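Local atomic coordinates of pullulanase (Klebsiella oxytoca, PDB entry 2YOC), a protein that hydrolyses the alpha-1,6-glucosidic linkages of pullulan and related dextrins and is a substrate of the type 2 secretion system. Residues Met829-Glu837 and Asn911-Met921. Numbering follows the deposited sequence.
Sequences MISYKASQE and NYEVITRVKEM
Tyr832 and Val918 mark where the C-terminal part of helix 826-833 lies across helix 912-919, the short axes of 829-833 and 912-919 nearly perpendicular at 84° and 9.1 Å apart at their closest, with no hydrogen bond joining the segments. Tyr832 illustrates how one long aromatic side chain can span a perpendicular crossing. Its CB leaves the backbone pointing away from the second helix, yet the ring reaches back, with CG anti to the carbonyl carbon (chi1 -88°), and extends beside Val914, Ile915 and Val918. Val914 CG1 lies 3.9 Å from Tyr832 CD1, and Val918 CG2 approaches the same ring carbon; further out, Ile915 CG1 comes within 3.8 Å of Tyr832 CE1 and also meets the hydroxyl oxygen. In the catalytic (beta/alpha)8 barrel, characteristic of the alpha-amylase family, helix 826-833 lies in the connection from strand 814-816 to strand 860-864, ahead of helix 840-855; the crossing joins this connection to helix 912-919, which comes after the last barrel strand. Where the chain leaves the first helix at Ala834, Met921, present as selenomethionine, lies against it. Its side chain turns at chi3 (-55°), bringing CE within 3.4 Å of Ala834 O and close to Ser831 O, while Gln836 crosses at about a right angle, its NE2 4.0 Å from Met921 SE. Arg741 touches Val918 and Met921, and its NH1 hydrogen-bonds the carbonyl oxygens of Tyr832 and Ala834.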
HETATM    1  N   MSE B 829     -24.565  14.821 -18.248  1.00 69.40           N
HETATM    2  CA  MSE B 829     -23.468  13.878 -17.970  1.00 67.59           C
HETATM    3  C   MSE B 829     -23.813  12.437 -18.356  1.00 71.94           C
HETATM    4  O   MSE B 829     -22.974  11.759 -18.945  1.00 70.74           O
HETATM    5  CB  MSE B 829     -23.064  13.947 -16.495  1.00 67.49           C
HETATM    6  CG  MSE B 829     -22.377  15.239 -16.169  1.00 71.69           C
HETATM    7 SE   MSE B 829     -20.598  15.359 -16.976  1.00 76.99          SE
HETATM    8  CE  MSE B 829     -19.626  14.912 -15.307  1.00 72.67           C
ATOM      9  N   ILE B 830     -25.053  11.983 -18.052  1.00 69.53           N
ATOM     10  CA  ILE B 830     -25.516  10.645 -18.424  1.00 70.54           C
ATOM     11  C   ILE B 830     -25.570  10.564 -19.957  1.00 78.98           C
ATOM     12  O   ILE B 830     -24.999   9.628 -20.524  1.00 80.79           O
ATOM     13  CB  ILE B 830     -26.843  10.234 -17.714  1.00 73.01           C
ATOM     14  CG1 ILE B 830     -26.646  10.142 -16.185  1.00 72.12           C
ATOM     15  CG2 ILE B 830     -27.451   8.916 -18.283  1.00 73.02           C
ATOM     16  CD1 ILE B 830     -27.947  10.245 -15.376  1.00 75.77           C
ATOM     17  N   SER B 831     -26.158  11.587 -20.626  1.00 75.74           N
ATOM     18  CA  SER B 831     -26.217  11.677 -22.093  1.00 76.03           C
ATOM     19  C   SER B 831     -24.815  11.523 -22.720  1.00 80.59           C
ATOM     20  O   SER B 831     -24.657  10.750 -23.662  1.00 82.35           O
ATOM     21  CB  SER B 831     -26.892  12.972 -22.527  1.00 77.92           C
ATOM     22  OG  SER B 831     -28.178  13.071 -21.930  1.00 81.45           O
ATOM     23  N   TYR B 832     -23.795  12.150 -22.125  1.00 76.76           N
ATOM     24  CA  TYR B 832     -22.397  12.016 -22.556  1.00 76.94           C
ATOM     25  C   TYR B 832     -21.820  10.612 -22.269  1.00 77.57           C
ATOM     26  O   TYR B 832     -21.009  10.110 -23.047  1.00 73.79           O
ATOM     27  CB  TYR B 832     -21.509  12.989 -21.762  1.00 78.34           C
ATOM     28  CG  TYR B 832     -21.323  14.390 -22.298  1.00 82.39           C
ATOM     29  CD1 TYR B 832     -21.017  14.612 -23.639  1.00 85.58           C
ATOM     30  CD2 TYR B 832     -21.277  15.482 -21.437  1.00 82.77           C
ATOM     31  CE1 TYR B 832     -20.781  15.899 -24.124  1.00 86.23           C
ATOM     32  CE2 TYR B 832     -21.017  16.768 -21.906  1.00 83.84           C
ATOM     33  CZ  TYR B 832     -20.764  16.974 -23.250  1.00 89.91           C
ATOM     34  OH  TYR B 832     -20.521  18.251 -23.700  1.00 87.99           O
ATOM     35  N   LYS B 833     -22.180  10.025 -21.099  1.00 75.53           N
ATOM     36  CA  LYS B 833     -21.582   8.779 -20.590  1.00 75.58           C
ATOM     37  C   LYS B 833     -22.295   7.413 -20.792  1.00 80.06           C
ATOM     38  O   LYS B 833     -21.621   6.378 -20.720  1.00 78.10           O
ATOM     39  CB  LYS B 833     -21.142   8.962 -19.124  1.00 75.51           C
ATOM     40  CG  LYS B 833     -19.926   9.848 -18.939  1.00 77.82           C
ATOM     41  CD  LYS B 833     -19.883  10.486 -17.550  1.00 82.39           C
ATOM     42  CE  LYS B 833     -19.254  11.859 -17.564  1.00 85.72           C
ATOM     43  NZ  LYS B 833     -17.778  11.829 -17.783  1.00 97.86           N
ATOM     44  N   ALA B 834     -23.630   7.403 -20.998  1.00 78.13           N
ATOM     45  CA  ALA B 834     -24.402   6.162 -21.148  1.00 80.04           C
ATOM     46  C   ALA B 834     -24.155   5.428 -22.461  1.00 88.10           C
ATOM     47  O   ALA B 834     -23.947   6.071 -23.497  1.00 88.36           O
ATOM     48  CB  ALA B 834     -25.889   6.433 -20.970  1.00 80.80           C
ATOM     49  N   SER B 835     -24.190   4.076 -22.415  1.00 86.98           N
ATOM     50  CA  SER B 835     -24.006   3.223 -23.599  1.00 88.33           C
ATOM     51  C   SER B 835     -25.170   3.437 -24.554  1.00 91.45           C
ATOM     52  O   SER B 835     -26.287   3.699 -24.100  1.00 89.99           O
ATOM     53  CB  SER B 835     -23.917   1.747 -23.207  1.00 91.61           C
ATOM     54  OG  SER B 835     -23.749   0.899 -24.332  1.00 96.12           O
ATOM     55  N   GLN B 836     -24.901   3.323 -25.875  1.00 89.18           N
ATOM     56  CA  GLN B 836     -25.898   3.462 -26.944  1.00 90.75           C
ATOM     57  C   GLN B 836     -27.121   2.571 -26.651  1.00 96.09           C
ATOM     58  O   GLN B 836     -28.243   2.911 -27.034  1.00 95.23           O
ATOM     59  CB  GLN B 836     -25.270   3.114 -28.318  1.00 93.32           C
ATOM     60  CG  GLN B 836     -26.056   3.644 -29.530  1.00112.62           C
ATOM     61  CD  GLN B 836     -25.263   3.659 -30.813  1.00141.75           C
ATOM     62  OE1 GLN B 836     -25.581   2.932 -31.755  1.00140.57           O
ATOM     63  NE2 GLN B 836     -24.274   4.548 -30.924  1.00136.96           N
ATOM     64  N   GLU B 837     -26.880   1.463 -25.908  1.00 94.41           N
ATOM     65  CA  GLU B 837     -27.829   0.438 -25.474  1.00 95.73           C
ATOM     66  C   GLU B 837     -28.807   0.934 -24.411  1.00 98.55           C
ATOM     67  O   GLU B 837     -29.903   0.383 -24.285  1.00 99.50           O
ATOM     68  CB  GLU B 837     -27.072  -0.804 -24.955  1.00 97.85           C
ATOM     69  CG  GLU B 837     -26.435  -1.647 -26.053  1.00117.73           C
ATOM     70  CD  GLU B 837     -25.907  -3.016 -25.652  1.00149.60           C
ATOM     71  OE1 GLU B 837     -25.322  -3.137 -24.548  1.00147.61           O
ATOM     72  OE2 GLU B 837     -26.032  -3.958 -26.471  1.00142.70           O
ATOM     73  N   ASN B 911     -16.019  20.388 -27.345  1.00 89.54           N
ATOM     74  CA  ASN B 911     -16.823  19.199 -27.026  1.00 88.55           C
ATOM     75  C   ASN B 911     -17.960  18.913 -28.021  1.00 91.49           C
ATOM     76  O   ASN B 911     -18.734  17.962 -27.818  1.00 89.72           O
ATOM     77  CB  ASN B 911     -17.400  19.324 -25.605  1.00 87.23           C
ATOM     78  CG  ASN B 911     -16.415  19.758 -24.551  1.00102.82           C
ATOM     79  OD1 ASN B 911     -15.415  19.092 -24.284  1.00 91.31           O
ATOM     80  ND2 ASN B 911     -16.715  20.864 -23.890  1.00 97.51           N
ATOM     81  N   TYR B 912     -18.047  19.736 -29.087  1.00 88.67           N
ATOM     82  CA  TYR B 912     -19.051  19.686 -30.151  1.00 89.92           C
ATOM     83  C   TYR B 912     -19.125  18.306 -30.843  1.00 94.16           C
ATOM     84  O   TYR B 912     -20.230  17.763 -31.022  1.00 92.94           O
ATOM     85  CB  TYR B 912     -18.774  20.811 -31.165  1.00 92.79           C
ATOM     86  CG  TYR B 912     -19.357  22.170 -30.827  1.00 95.79           C
ATOM     87  CD1 TYR B 912     -19.667  22.514 -29.514  1.00 96.77           C
ATOM     88  CD2 TYR B 912     -19.604  23.112 -31.822  1.00 98.60           C
ATOM     89  CE1 TYR B 912     -20.215  23.757 -29.202  1.00 98.81           C
ATOM     90  CE2 TYR B 912     -20.135  24.365 -31.522  1.00100.13           C
ATOM     91  CZ  TYR B 912     -20.438  24.685 -30.209  1.00108.98           C
ATOM     92  OH  TYR B 912     -20.973  25.916 -29.913  1.00111.26           O
ATOM     93  N   GLU B 913     -17.941  17.724 -31.175  1.00 91.21           N
ATOM     94  CA  GLU B 913     -17.798  16.404 -31.807  1.00 91.69           C
ATOM     95  C   GLU B 913     -18.356  15.276 -30.918  1.00 90.65           C
ATOM     96  O   GLU B 913     -18.945  14.316 -31.421  1.00 89.91           O
ATOM     97  CB  GLU B 913     -16.324  16.136 -32.161  1.00 93.90           C
ATOM     98  CG  GLU B 913     -15.839  16.882 -33.395  1.00113.95           C
ATOM     99  CD  GLU B 913     -14.337  16.808 -33.631  1.00156.17           C
ATOM    100  OE1 GLU B 913     -13.590  17.542 -32.942  1.00170.22           O
ATOM    101  OE2 GLU B 913     -13.907  16.032 -34.516  1.00150.83           O
ATOM    102  N   VAL B 914     -18.168  15.410 -29.597  1.00 84.29           N
ATOM    103  CA  VAL B 914     -18.649  14.470 -28.579  1.00 82.47           C
ATOM    104  C   VAL B 914     -20.163  14.635 -28.455  1.00 84.57           C
ATOM    105  O   VAL B 914     -20.885  13.640 -28.443  1.00 83.93           O
ATOM    106  CB  VAL B 914     -17.905  14.678 -27.238  1.00 84.29           C
ATOM    107  CG1 VAL B 914     -18.278  13.608 -26.217  1.00 83.60           C
ATOM    108  CG2 VAL B 914     -16.411  14.661 -27.471  1.00 83.82           C
ATOM    109  N   ILE B 915     -20.632  15.894 -28.400  1.00 79.54           N
ATOM    110  CA  ILE B 915     -22.048  16.231 -28.322  1.00 78.80           C
ATOM    111  C   ILE B 915     -22.772  15.595 -29.510  1.00 82.66           C
ATOM    112  O   ILE B 915     -23.704  14.827 -29.285  1.00 83.17           O
ATOM    113  CB  ILE B 915     -22.278  17.771 -28.213  1.00 81.29           C
ATOM    114  CG1 ILE B 915     -21.815  18.310 -26.832  1.00 79.27           C
ATOM    115  CG2 ILE B 915     -23.747  18.141 -28.486  1.00 82.26           C
ATOM    116  CD1 ILE B 915     -21.330  19.754 -26.805  1.00 77.10           C
ATOM    117  N   THR B 916     -22.306  15.839 -30.751  1.00 78.13           N
ATOM    118  CA  THR B 916     -22.966  15.259 -31.937  1.00 79.35           C
ATOM    119  C   THR B 916     -23.084  13.716 -31.904  1.00 81.89           C
ATOM    120  O   THR B 916     -24.146  13.161 -32.218  1.00 80.76           O
ATOM    121  CB  THR B 916     -22.441  15.853 -33.253  1.00 87.05           C
ATOM    122  OG1 THR B 916     -21.016  15.885 -33.222  1.00 90.44           O
ATOM    123  CG2 THR B 916     -22.994  17.250 -33.526  1.00 82.26           C
ATOM    124  N   ARG B 917     -22.014  13.050 -31.434  1.00 77.36           N
ATOM    125  CA  ARG B 917     -21.915  11.598 -31.263  1.00 76.90           C
ATOM    126  C   ARG B 917     -23.003  11.056 -30.301  1.00 82.53           C
ATOM    127  O   ARG B 917     -23.538   9.965 -30.529  1.00 82.42           O
ATOM    128  CB  ARG B 917     -20.499  11.258 -30.724  1.00 71.63           C
ATOM    129  CG  ARG B 917     -20.228   9.791 -30.382  1.00 72.27           C
ATOM    130  CD  ARG B 917     -18.906   9.567 -29.668  1.00 82.88           C
ATOM    131  NE  ARG B 917     -17.758   9.619 -30.584  1.00106.38           N
ATOM    132  CZ  ARG B 917     -16.915  10.642 -30.717  1.00123.53           C
ATOM    133  NH1 ARG B 917     -17.067  11.739 -29.984  1.00105.19           N
ATOM    134  NH2 ARG B 917     -15.918  10.579 -31.591  1.00112.01           N
ATOM    135  N   VAL B 918     -23.325  11.831 -29.241  1.00 79.09           N
ATOM    136  CA  VAL B 918     -24.240  11.412 -28.186  1.00 79.05           C
ATOM    137  C   VAL B 918     -25.660  11.990 -28.232  1.00 86.31           C
ATOM    138  O   VAL B 918     -26.594  11.355 -27.735  1.00 86.44           O
ATOM    139  CB  VAL B 918     -23.590  11.574 -26.778  1.00 81.27           C
ATOM    140  CG1 VAL B 918     -22.201  10.922 -26.720  1.00 80.32           C
ATOM    141  CG2 VAL B 918     -23.532  13.044 -26.340  1.00 80.39           C
ATOM    142  N   LYS B 919     -25.796  13.214 -28.760  1.00 84.55           N
ATOM    143  CA  LYS B 919     -27.026  13.993 -28.789  1.00 85.40           C
ATOM    144  C   LYS B 919     -28.248  13.207 -29.233  1.00 93.77           C
ATOM    145  O   LYS B 919     -29.261  13.183 -28.527  1.00 92.89           O
ATOM    146  CB  LYS B 919     -26.827  15.269 -29.629  1.00 88.06           C
ATOM    147  CG  LYS B 919     -27.811  16.391 -29.325  1.00 98.77           C
ATOM    148  CD  LYS B 919     -27.342  17.723 -29.886  1.00110.86           C
ATOM    149  CE  LYS B 919     -27.500  17.869 -31.390  1.00122.03           C
ATOM    150  NZ  LYS B 919     -27.281  19.273 -31.839  1.00127.37           N
ATOM    151  N   GLU B 920     -28.136  12.534 -30.386  1.00 94.34           N
ATOM    152  CA  GLU B 920     -29.250  11.793 -30.958  1.00 95.84           C
ATOM    153  C   GLU B 920     -29.368  10.337 -30.494  1.00100.63           C
ATOM    154  O   GLU B 920     -30.343   9.672 -30.866  1.00100.98           O
ATOM    155  CB  GLU B 920     -29.284  11.956 -32.489  1.00 98.57           C
ATOM    156  CG  GLU B 920     -29.871  13.286 -32.961  1.00109.40           C
ATOM    157  CD  GLU B 920     -29.087  14.546 -32.633  1.00133.20           C
ATOM    158  OE1 GLU B 920     -27.876  14.606 -32.951  1.00112.16           O
ATOM    159  OE2 GLU B 920     -29.692  15.475 -32.047  1.00136.03           O
HETATM  160  N   MSE B 921     -28.427   9.861 -29.631  1.00 96.14           N
HETATM  161  CA  MSE B 921     -28.448   8.478 -29.125  1.00 95.48           C
HETATM  162  C   MSE B 921     -29.785   8.069 -28.523  1.00103.66           C
HETATM  163  O   MSE B 921     -30.265   6.964 -28.800  1.00106.31           O
HETATM  164  CB  MSE B 921     -27.292   8.177 -28.175  1.00 95.36           C
HETATM  165  CG  MSE B 921     -25.946   8.219 -28.861  1.00101.65           C
HETATM  166 SE   MSE B 921     -24.588   7.207 -27.942  1.00108.55          SE
HETATM  167  CE  MSE B 921     -24.764   8.081 -26.134  1.00103.88           C
TER